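Local atomic coordinates of cruciform cutting endonuclease 1, mitochondrial (Schizosaccharomyces pombe, PDB entry 1KCF), a protein that resolves four-way Holliday junctions as a homodimeric, magnesium-dependent endonuclease of mitochondria, cutting at the point of strand exchange and probably helping to maintain mitochondrial DNA. Residues I45-Q59 against D227-R240. Residues are numbered along the deposited sequence; the frame is centred on the assembly and turned at random.
Sequences IDLGIKNFSYCFASQ and DMADSALIASGWMR
The acidic magnesium site of this RuvC-family resolvase forms where D46, on a central strand of the sheet, 42-47, meets D230 on helix 224-253, a worked example of a metal site shared between sheet and helix. The two side chains cross at about a right angle, yet their carboxylate planes are only 28° apart, and D46 OD2 comes within 2.6 Å of D230 OD2. The methyl CD1 of I234 closes in on the D46 carboxylate, 3.3 Å from OD2. D230 is held by outside partners as well, its OD1 meeting R191 in a salt bridge and Y172 in a hydrogen bond. Replacing D46 by an alanine removes a magnesium-binding carboxylate and would probably weaken metal binding and leave D230 facing a gap beside I234. On the adjoining strand 52-59, which runs 41° from the helix direction, S53 and S231 share a hydrogen bond between OG atoms 3.0 Å apart. The S53 hydroxyl, turned anti to the backbone N (chi1 -176°), also brings OG to 3.0 Å from D227 O. Further along, an axis spacing of 6.8 Å is consistent with small side chains: C55 SG rests 4.1 Å from A232 CB, and C55 CB 4.3 Å from A235 CB. The longer M239 reaches A57 CB with its SD, at 4.2 Å. A sheet aspartate facing a helix aspartate across such close packing is characteristic of the RNase H-like nuclease fold.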
ATOM      1  N   ILE A  45     -11.647  10.907  -4.808  1.00 43.57           N
ATOM      2  CA  ILE A  45     -11.903   9.598  -4.223  1.00 44.90           C
ATOM      3  C   ILE A  45     -11.830   9.545  -2.701  1.00 44.73           C
ATOM      4  O   ILE A  45     -10.874  10.021  -2.087  1.00 43.95           O
ATOM      5  CB  ILE A  45     -10.925   8.550  -4.778  1.00 47.08           C
ATOM      6  CG1 ILE A  45     -11.148   8.378  -6.279  1.00 46.10           C
ATOM      7  CG2 ILE A  45     -11.117   7.225  -4.053  1.00 50.36           C
ATOM      8  CD1 ILE A  45     -10.149   7.457  -6.938  1.00 49.79           C
ATOM      9  N   ASP A  46     -12.863   8.963  -2.107  1.00 44.70           N
ATOM     10  CA  ASP A  46     -12.947   8.790  -0.663  1.00 45.34           C
ATOM     11  C   ASP A  46     -12.668   7.318  -0.411  1.00 44.60           C
ATOM     12  O   ASP A  46     -13.548   6.478  -0.613  1.00 44.09           O
ATOM     13  CB  ASP A  46     -14.348   9.126  -0.168  1.00 48.97           C
ATOM     14  CG  ASP A  46     -14.376  10.368   0.679  1.00 49.80           C
ATOM     15  OD1 ASP A  46     -13.546  10.470   1.604  1.00 48.92           O
ATOM     16  OD2 ASP A  46     -15.233  11.237   0.419  1.00 58.07           O
ATOM     17  N   LEU A  47     -11.447   7.008   0.017  1.00 43.62           N
ATOM     18  CA  LEU A  47     -11.050   5.626   0.257  1.00 45.10           C
ATOM     19  C   LEU A  47     -11.854   4.883   1.314  1.00 44.91           C
ATOM     20  O   LEU A  47     -11.976   5.323   2.462  1.00 42.24           O
ATOM     21  CB  LEU A  47      -9.567   5.549   0.615  1.00 47.58           C
ATOM     22  CG  LEU A  47      -8.585   5.904  -0.500  1.00 50.29           C
ATOM     23  CD1 LEU A  47      -7.174   5.925   0.062  1.00 50.38           C
ATOM     24  CD2 LEU A  47      -8.710   4.899  -1.632  1.00 49.08           C
ATOM     25  N   GLY A  48     -12.385   3.741   0.893  1.00 43.02           N
ATOM     26  CA  GLY A  48     -13.170   2.879   1.752  1.00 42.23           C
ATOM     27  C   GLY A  48     -13.419   1.625   0.942  1.00 42.82           C
ATOM     28  O   GLY A  48     -13.268   1.645  -0.279  1.00 43.74           O
ATOM     29  N   ILE A  49     -13.781   0.530   1.591  1.00 43.13           N
ATOM     30  CA  ILE A  49     -14.039  -0.697   0.851  1.00 45.46           C
ATOM     31  C   ILE A  49     -15.539  -0.913   0.688  1.00 46.09           C
ATOM     32  O   ILE A  49     -16.029  -1.079  -0.426  1.00 42.99           O
ATOM     33  CB  ILE A  49     -13.389  -1.909   1.551  1.00 47.87           C
ATOM     34  CG1 ILE A  49     -11.870  -1.715   1.581  1.00 49.65           C
ATOM     35  CG2 ILE A  49     -13.738  -3.195   0.813  1.00 45.88           C
ATOM     36  CD1 ILE A  49     -11.113  -2.797   2.319  1.00 55.20           C
ATOM     37  N   LYS A  50     -16.274  -0.882   1.793  1.00 47.50           N
ATOM     38  CA  LYS A  50     -17.712  -1.082   1.714  1.00 49.41           C
ATOM     39  C   LYS A  50     -18.447   0.213   1.396  1.00 49.94           C
ATOM     40  O   LYS A  50     -19.647   0.200   1.114  1.00 51.30           O
ATOM     41  CB  LYS A  50     -18.231  -1.715   3.010  1.00 53.75           C
ATOM     42  CG  LYS A  50     -17.669  -3.120   3.233  1.00 56.36           C
ATOM     43  CD  LYS A  50     -18.314  -3.833   4.407  1.00 61.02           C
ATOM     44  CE  LYS A  50     -17.715  -5.228   4.584  1.00 65.18           C
ATOM     45  NZ  LYS A  50     -18.348  -5.991   5.700  1.00 68.46           N
ATOM     46  N   ASN A  51     -17.726   1.331   1.436  1.00 46.71           N
ATOM     47  CA  ASN A  51     -18.320   2.623   1.113  1.00 44.96           C
ATOM     48  C   ASN A  51     -17.351   3.493   0.315  1.00 43.95           C
ATOM     49  O   ASN A  51     -17.101   4.657   0.650  1.00 43.34           O
ATOM     50  CB  ASN A  51     -18.777   3.363   2.376  1.00 42.81           C
ATOM     51  CG  ASN A  51     -17.633   3.737   3.291  1.00 45.88           C
ATOM     52  OD1 ASN A  51     -17.797   4.561   4.189  1.00 48.06           O
ATOM     53  ND2 ASN A  51     -16.471   3.131   3.078  1.00 45.61           N
ATOM     54  N   PHE A  52     -16.796   2.905  -0.738  1.00 42.64           N
ATOM     55  CA  PHE A  52     -15.876   3.609  -1.618  1.00 41.00           C
ATOM     56  C   PHE A  52     -16.714   4.687  -2.288  1.00 41.05           C
ATOM     57  O   PHE A  52     -17.779   4.403  -2.830  1.00 41.37           O
ATOM     58  CB  PHE A  52     -15.324   2.645  -2.673  1.00 41.40           C
ATOM     59  CG  PHE A  52     -14.366   3.280  -3.647  1.00 41.62           C
ATOM     60  CD1 PHE A  52     -13.027   3.449  -3.318  1.00 43.13           C
ATOM     61  CD2 PHE A  52     -14.805   3.699  -4.898  1.00 40.90           C
ATOM     62  CE1 PHE A  52     -12.135   4.026  -4.224  1.00 46.69           C
ATOM     63  CE2 PHE A  52     -13.926   4.276  -5.810  1.00 42.68           C
ATOM     64  CZ  PHE A  52     -12.587   4.439  -5.475  1.00 44.35           C
ATOM     65  N   SER A  53     -16.255   5.928  -2.237  1.00 40.70           N
ATOM     66  CA  SER A  53     -17.004   7.004  -2.862  1.00 41.20           C
ATOM     67  C   SER A  53     -16.112   7.788  -3.815  1.00 40.68           C
ATOM     68  O   SER A  53     -14.917   7.930  -3.577  1.00 41.05           O
ATOM     69  CB  SER A  53     -17.578   7.941  -1.800  1.00 40.75           C
ATOM     70  OG  SER A  53     -18.382   8.942  -2.400  1.00 44.27           O
ATOM     71  N   TYR A  54     -16.699   8.290  -4.896  1.00 41.45           N
ATOM     72  CA  TYR A  54     -15.944   9.060  -5.874  1.00 40.39           C
ATOM     73  C   TYR A  54     -16.835  10.105  -6.530  1.00 40.46           C
ATOM     74  O   TYR A  54     -18.053   9.940  -6.613  1.00 40.82           O
ATOM     75  CB  TYR A  54     -15.362   8.126  -6.943  1.00 39.34           C
ATOM     76  CG  TYR A  54     -16.398   7.518  -7.862  1.00 41.00           C
ATOM     77  CD1 TYR A  54     -16.887   8.229  -8.959  1.00 41.44           C
ATOM     78  CD2 TYR A  54     -16.909   6.240  -7.626  1.00 39.64           C
ATOM     79  CE1 TYR A  54     -17.857   7.688  -9.798  1.00 41.27           C
ATOM     80  CE2 TYR A  54     -17.880   5.688  -8.457  1.00 41.35           C
ATOM     81  CZ  TYR A  54     -18.349   6.418  -9.544  1.00 44.14           C
ATOM     82  OH  TYR A  54     -19.310   5.887 -10.380  1.00 43.93           O
ATOM     83  N   CYS A  55     -16.215  11.191  -6.977  1.00 40.85           N
ATOM     84  CA  CYS A  55     -16.922  12.268  -7.658  1.00 40.14           C
ATOM     85  C   CYS A  55     -16.006  12.711  -8.795  1.00 39.76           C
ATOM     86  O   CYS A  55     -14.868  13.124  -8.560  1.00 39.85           O
ATOM     87  CB  CYS A  55     -17.186  13.437  -6.699  1.00 40.35           C
ATOM     88  SG  CYS A  55     -18.282  14.748  -7.360  1.00 42.28           S
ATOM     89  N   PHE A  56     -16.491  12.600 -10.023  1.00 38.73           N
ATOM     90  CA  PHE A  56     -15.709  12.982 -11.194  1.00 38.51           C
ATOM     91  C   PHE A  56     -16.320  14.278 -11.715  1.00 39.90           C
ATOM     92  O   PHE A  56     -17.490  14.310 -12.095  1.00 38.13           O
ATOM     93  CB  PHE A  56     -15.783  11.864 -12.244  1.00 38.91           C
ATOM     94  CG  PHE A  56     -14.897  12.080 -13.444  1.00 38.74           C
ATOM     95  CD1 PHE A  56     -13.554  12.401 -13.291  1.00 37.49           C
ATOM     96  CD2 PHE A  56     -15.406  11.933 -14.733  1.00 41.78           C
ATOM     97  CE1 PHE A  56     -12.727  12.575 -14.399  1.00 38.54           C
ATOM     98  CE2 PHE A  56     -14.586  12.103 -15.849  1.00 40.10           C
ATOM     99  CZ  PHE A  56     -13.242  12.426 -15.678  1.00 40.83           C
ATOM    100  N   ALA A  57     -15.530  15.349 -11.716  1.00 40.85           N
ATOM    101  CA  ALA A  57     -16.029  16.648 -12.147  1.00 41.38           C
ATOM    102  C   ALA A  57     -15.020  17.506 -12.906  1.00 43.11           C
ATOM    103  O   ALA A  57     -13.842  17.170 -12.996  1.00 43.84           O
ATOM    104  CB  ALA A  57     -16.529  17.411 -10.938  1.00 39.91           C
ATOM    105  N   SER A  58     -15.508  18.621 -13.443  1.00 45.74           N
ATOM    106  CA  SER A  58     -14.685  19.571 -14.192  1.00 50.16           C
ATOM    107  C   SER A  58     -15.101  20.994 -13.827  1.00 52.34           C
ATOM    108  O   SER A  58     -16.257  21.239 -13.479  1.00 50.38           O
ATOM    109  CB  SER A  58     -14.861  19.364 -15.700  1.00 49.85           C
ATOM    110  OG  SER A  58     -14.455  18.065 -16.097  1.00 51.25           O
ATOM    111  N   GLN A  59     -14.160  21.930 -13.899  1.00 56.21           N
ATOM    112  CA  GLN A  59     -14.465  23.314 -13.574  1.00 60.48           C
ATOM    113  C   GLN A  59     -14.946  24.037 -14.819  1.00 64.03           C
ATOM    114  O   GLN A  59     -14.296  24.003 -15.865  1.00 63.93           O
ATOM    115  CB  GLN A  59     -13.241  24.026 -13.003  1.00 62.08           C
ATOM    116  CG  GLN A  59     -13.565  25.379 -12.397  1.00 62.14           C
ATOM    117  CD  GLN A  59     -13.110  25.490 -10.956  1.00 64.11           C
ATOM    118  OE1 GLN A  59     -11.911  25.504 -10.670  1.00 64.96           O
ATOM    119  NE2 GLN A  59     -14.068  25.565 -10.037  1.00 65.22           N
ATOM    120  N   ASP A 227     -21.912   9.859   2.344  1.00 40.57           N
ATOM    121  CA  ASP A 227     -20.693   9.420   1.686  1.00 41.47           C
ATOM    122  C   ASP A 227     -20.506  10.115   0.340  1.00 43.11           C
ATOM    123  O   ASP A 227     -19.385  10.471  -0.021  1.00 43.19           O
ATOM    124  CB  ASP A 227     -20.689   7.897   1.518  1.00 41.88           C
ATOM    125  CG  ASP A 227     -20.632   7.163   2.856  1.00 46.00           C
ATOM    126  OD1 ASP A 227     -20.323   7.812   3.878  1.00 46.77           O
ATOM    127  OD2 ASP A 227     -20.883   5.938   2.889  1.00 47.32           O
ATOM    128  N   MET A 228     -21.599  10.323  -0.394  1.00 41.80           N
ATOM    129  CA  MET A 228     -21.527  10.995  -1.692  1.00 42.24           C
ATOM    130  C   MET A 228     -21.163  12.462  -1.498  1.00 40.00           C
ATOM    131  O   MET A 228     -20.391  13.034  -2.266  1.00 40.46           O
ATOM    132  CB  MET A 228     -22.871  10.927  -2.430  1.00 41.89           C
ATOM    133  CG  MET A 228     -23.322   9.539  -2.846  1.00 47.13           C
ATOM    134  SD  MET A 228     -24.712   9.618  -4.002  1.00 51.86           S
ATOM    135  CE  MET A 228     -26.064   9.918  -2.910  1.00 53.38           C
ATOM    136  N   ALA A 229     -21.744  13.071  -0.473  1.00 39.35           N
ATOM    137  CA  ALA A 229     -21.486  14.471  -0.182  1.00 39.70           C
ATOM    138  C   ALA A 229     -20.012  14.633   0.143  1.00 38.76           C
ATOM    139  O   ALA A 229     -19.383  15.616  -0.245  1.00 40.81           O
ATOM    140  CB  ALA A 229     -22.342  14.929   0.995  1.00 40.29           C
ATOM    141  N   ASP A 230     -19.455  13.649   0.837  1.00 37.76           N
ATOM    142  CA  ASP A 230     -18.050  13.702   1.207  1.00 39.18           C
ATOM    143  C   ASP A 230     -17.142  13.829  -0.018  1.00 40.75           C
ATOM    144  O   ASP A 230     -16.312  14.737  -0.085  1.00 39.82           O
ATOM    145  CB  ASP A 230     -17.667  12.461   2.007  1.00 42.21           C
ATOM    146  CG  ASP A 230     -16.581  12.742   3.021  1.00 48.79           C
ATOM    147  OD1 ASP A 230     -16.858  13.510   3.969  1.00 48.06           O
ATOM    148  OD2 ASP A 230     -15.457  12.211   2.868  1.00 49.68           O
ATOM    149  N   SER A 231     -17.295  12.934  -0.992  1.00 39.55           N
ATOM    150  CA  SER A 231     -16.452  13.004  -2.182  1.00 39.75           C
ATOM    151  C   SER A 231     -16.730  14.260  -3.006  1.00 39.17           C
ATOM    152  O   SER A 231     -15.825  14.805  -3.637  1.00 38.48           O
ATOM    153  CB  SER A 231     -16.622  11.748  -3.057  1.00 39.17           C
ATOM    154  OG  SER A 231     -17.942  11.624  -3.559  1.00 40.51           O
ATOM    155  N   ALA A 232     -17.978  14.723  -3.003  1.00 38.30           N
ATOM    156  CA  ALA A 232     -18.327  15.921  -3.758  1.00 37.01           C
ATOM    157  C   ALA A 232     -17.643  17.146  -3.143  1.00 36.46           C
ATOM    158  O   ALA A 232     -17.217  18.050  -3.857  1.00 34.19           O
ATOM    159  CB  ALA A 232     -19.842  16.112  -3.777  1.00 37.15           C
ATOM    160  N   LEU A 233     -17.537  17.174  -1.818  1.00 35.99           N
ATOM    161  CA  LEU A 233     -16.889  18.296  -1.135  1.00 36.08           C
ATOM    162  C   LEU A 233     -15.384  18.255  -1.344  1.00 35.46           C
ATOM    163  O   LEU A 233     -14.716  19.291  -1.314  1.00 36.25           O
ATOM    164  CB  LEU A 233     -17.201  18.277   0.362  1.00 37.29           C
ATOM    165  CG  LEU A 233     -18.637  18.610   0.768  1.00 37.60           C
ATOM    166  CD1 LEU A 233     -18.849  18.239   2.219  1.00 34.74           C
ATOM    167  CD2 LEU A 233     -18.906  20.093   0.539  1.00 38.42           C
ATOM    168  N   ILE A 234     -14.849  17.058  -1.554  1.00 35.22           N
ATOM    169  CA  ILE A 234     -13.421  16.908  -1.793  1.00 35.44           C
ATOM    170  C   ILE A 234     -13.079  17.508  -3.156  1.00 37.61           C
ATOM    171  O   ILE A 234     -12.238  18.401  -3.256  1.00 38.16           O
ATOM    172  CB  ILE A 234     -13.004  15.418  -1.769  1.00 37.93           C
ATOM    173  CG1 ILE A 234     -13.043  14.886  -0.332  1.00 39.88           C
ATOM    174  CG2 ILE A 234     -11.613  15.247  -2.357  1.00 37.39           C
ATOM    175  CD1 ILE A 234     -12.752  13.391  -0.223  1.00 40.77           C
ATOM    176  N   ALA A 235     -13.748  17.018  -4.197  1.00 36.39           N
ATOM    177  CA  ALA A 235     -13.520  17.491  -5.561  1.00 38.31           C
ATOM    178  C   ALA A 235     -13.802  18.979  -5.725  1.00 40.30           C
ATOM    179  O   ALA A 235     -12.932  19.733  -6.161  1.00 42.73           O
ATOM    180  CB  ALA A 235     -14.380  16.702  -6.539  1.00 36.88           C
ATOM    181  N   SER A 236     -15.018  19.402  -5.383  1.00 39.81           N
ATOM    182  CA  SER A 236     -15.384  20.805  -5.527  1.00 41.19           C
ATOM    183  C   SER A 236     -14.508  21.697  -4.657  1.00 42.02           C
ATOM    184  O   SER A 236     -14.150  22.806  -5.057  1.00 43.14           O
ATOM    185  CB  SER A 236     -16.862  21.022  -5.186  1.00 39.94           C
ATOM    186  OG  SER A 236     -17.121  20.813  -3.811  1.00 44.48           O
ATOM    187  N   GLY A 237     -14.157  21.211  -3.471  1.00 41.90           N
ATOM    188  CA  GLY A 237     -13.319  21.993  -2.584  1.00 41.58           C
ATOM    189  C   GLY A 237     -11.952  22.235  -3.197  1.00 42.86           C
ATOM    190  O   GLY A 237     -11.443  23.351  -3.184  1.00 42.81           O
ATOM    191  N   TRP A 238     -11.356  21.185  -3.749  1.00 41.79           N
ATOM    192  CA  TRP A 238     -10.038  21.292  -4.358  1.00 42.79           C
ATOM    193  C   TRP A 238     -10.048  22.158  -5.623  1.00 43.55           C
ATOM    194  O   TRP A 238      -9.113  22.916  -5.883  1.00 41.57           O
ATOM    195  CB  TRP A 238      -9.515  19.900  -4.706  1.00 39.73           C
ATOM    196  CG  TRP A 238      -8.134  19.907  -5.272  1.00 37.16           C
ATOM    197  CD1 TRP A 238      -6.961  19.911  -4.573  1.00 33.83           C
ATOM    198  CD2 TRP A 238      -7.781  19.909  -6.655  1.00 34.56           C
ATOM    199  NE1 TRP A 238      -5.894  19.909  -5.441  1.00 35.47           N
ATOM    200  CE2 TRP A 238      -6.371  19.907  -6.731  1.00 33.44           C
ATOM    201  CE3 TRP A 238      -8.515  19.910  -7.847  1.00 35.57           C
ATOM    202  CZ2 TRP A 238      -5.682  19.907  -7.941  1.00 31.29           C
ATOM    203  CZ3 TRP A 238      -7.830  19.910  -9.058  1.00 34.09           C
ATOM    204  CH2 TRP A 238      -6.425  19.908  -9.093  1.00 34.15           C
ATOM    205  N   MET A 239     -11.098  22.029  -6.420  1.00 44.83           N
ATOM    206  CA  MET A 239     -11.190  22.804  -7.645  1.00 47.90           C
ATOM    207  C   MET A 239     -11.302  24.288  -7.340  1.00 48.11           C
ATOM    208  O   MET A 239     -10.774  25.116  -8.078  1.00 48.78           O
ATOM    209  CB  MET A 239     -12.382  22.335  -8.472  1.00 47.62           C
ATOM    210  CG  MET A 239     -12.171  20.963  -9.084  1.00 51.61           C
ATOM    211  SD  MET A 239     -13.706  20.212  -9.652  1.00 56.52           S
ATOM    212  CE  MET A 239     -14.243  21.415 -10.801  1.00 54.38           C
ATOM    213  N   ARG A 240     -11.979  24.625  -6.247  1.00 48.93           N
ATOM    214  CA  ARG A 240     -12.125  26.021  -5.872  1.00 49.85           C
ATOM    215  C   ARG A 240     -10.795  26.556  -5.369  1.00 50.38           C
ATOM    216  O   ARG A 240     -10.472  27.723  -5.596  1.00 51.31           O
ATOM    217  CB  ARG A 240     -13.211  26.190  -4.804  1.00 53.32           C
ATOM    218  CG  ARG A 240     -14.602  25.780  -5.280  1.00 60.14           C
ATOM    219  CD  ARG A 240     -15.691  26.192  -4.291  1.00 65.43           C
ATOM    220  NE  ARG A 240     -15.993  27.620  -4.367  1.00 70.49           N
ATOM    221  CZ  ARG A 240     -16.874  28.245  -3.591  1.00 72.31           C
ATOM    222  NH1 ARG A 240     -17.550  27.572  -2.672  1.00 74.06           N
ATOM    223  NH2 ARG A 240     -17.081  29.546  -3.737  1.00 75.81           N
TER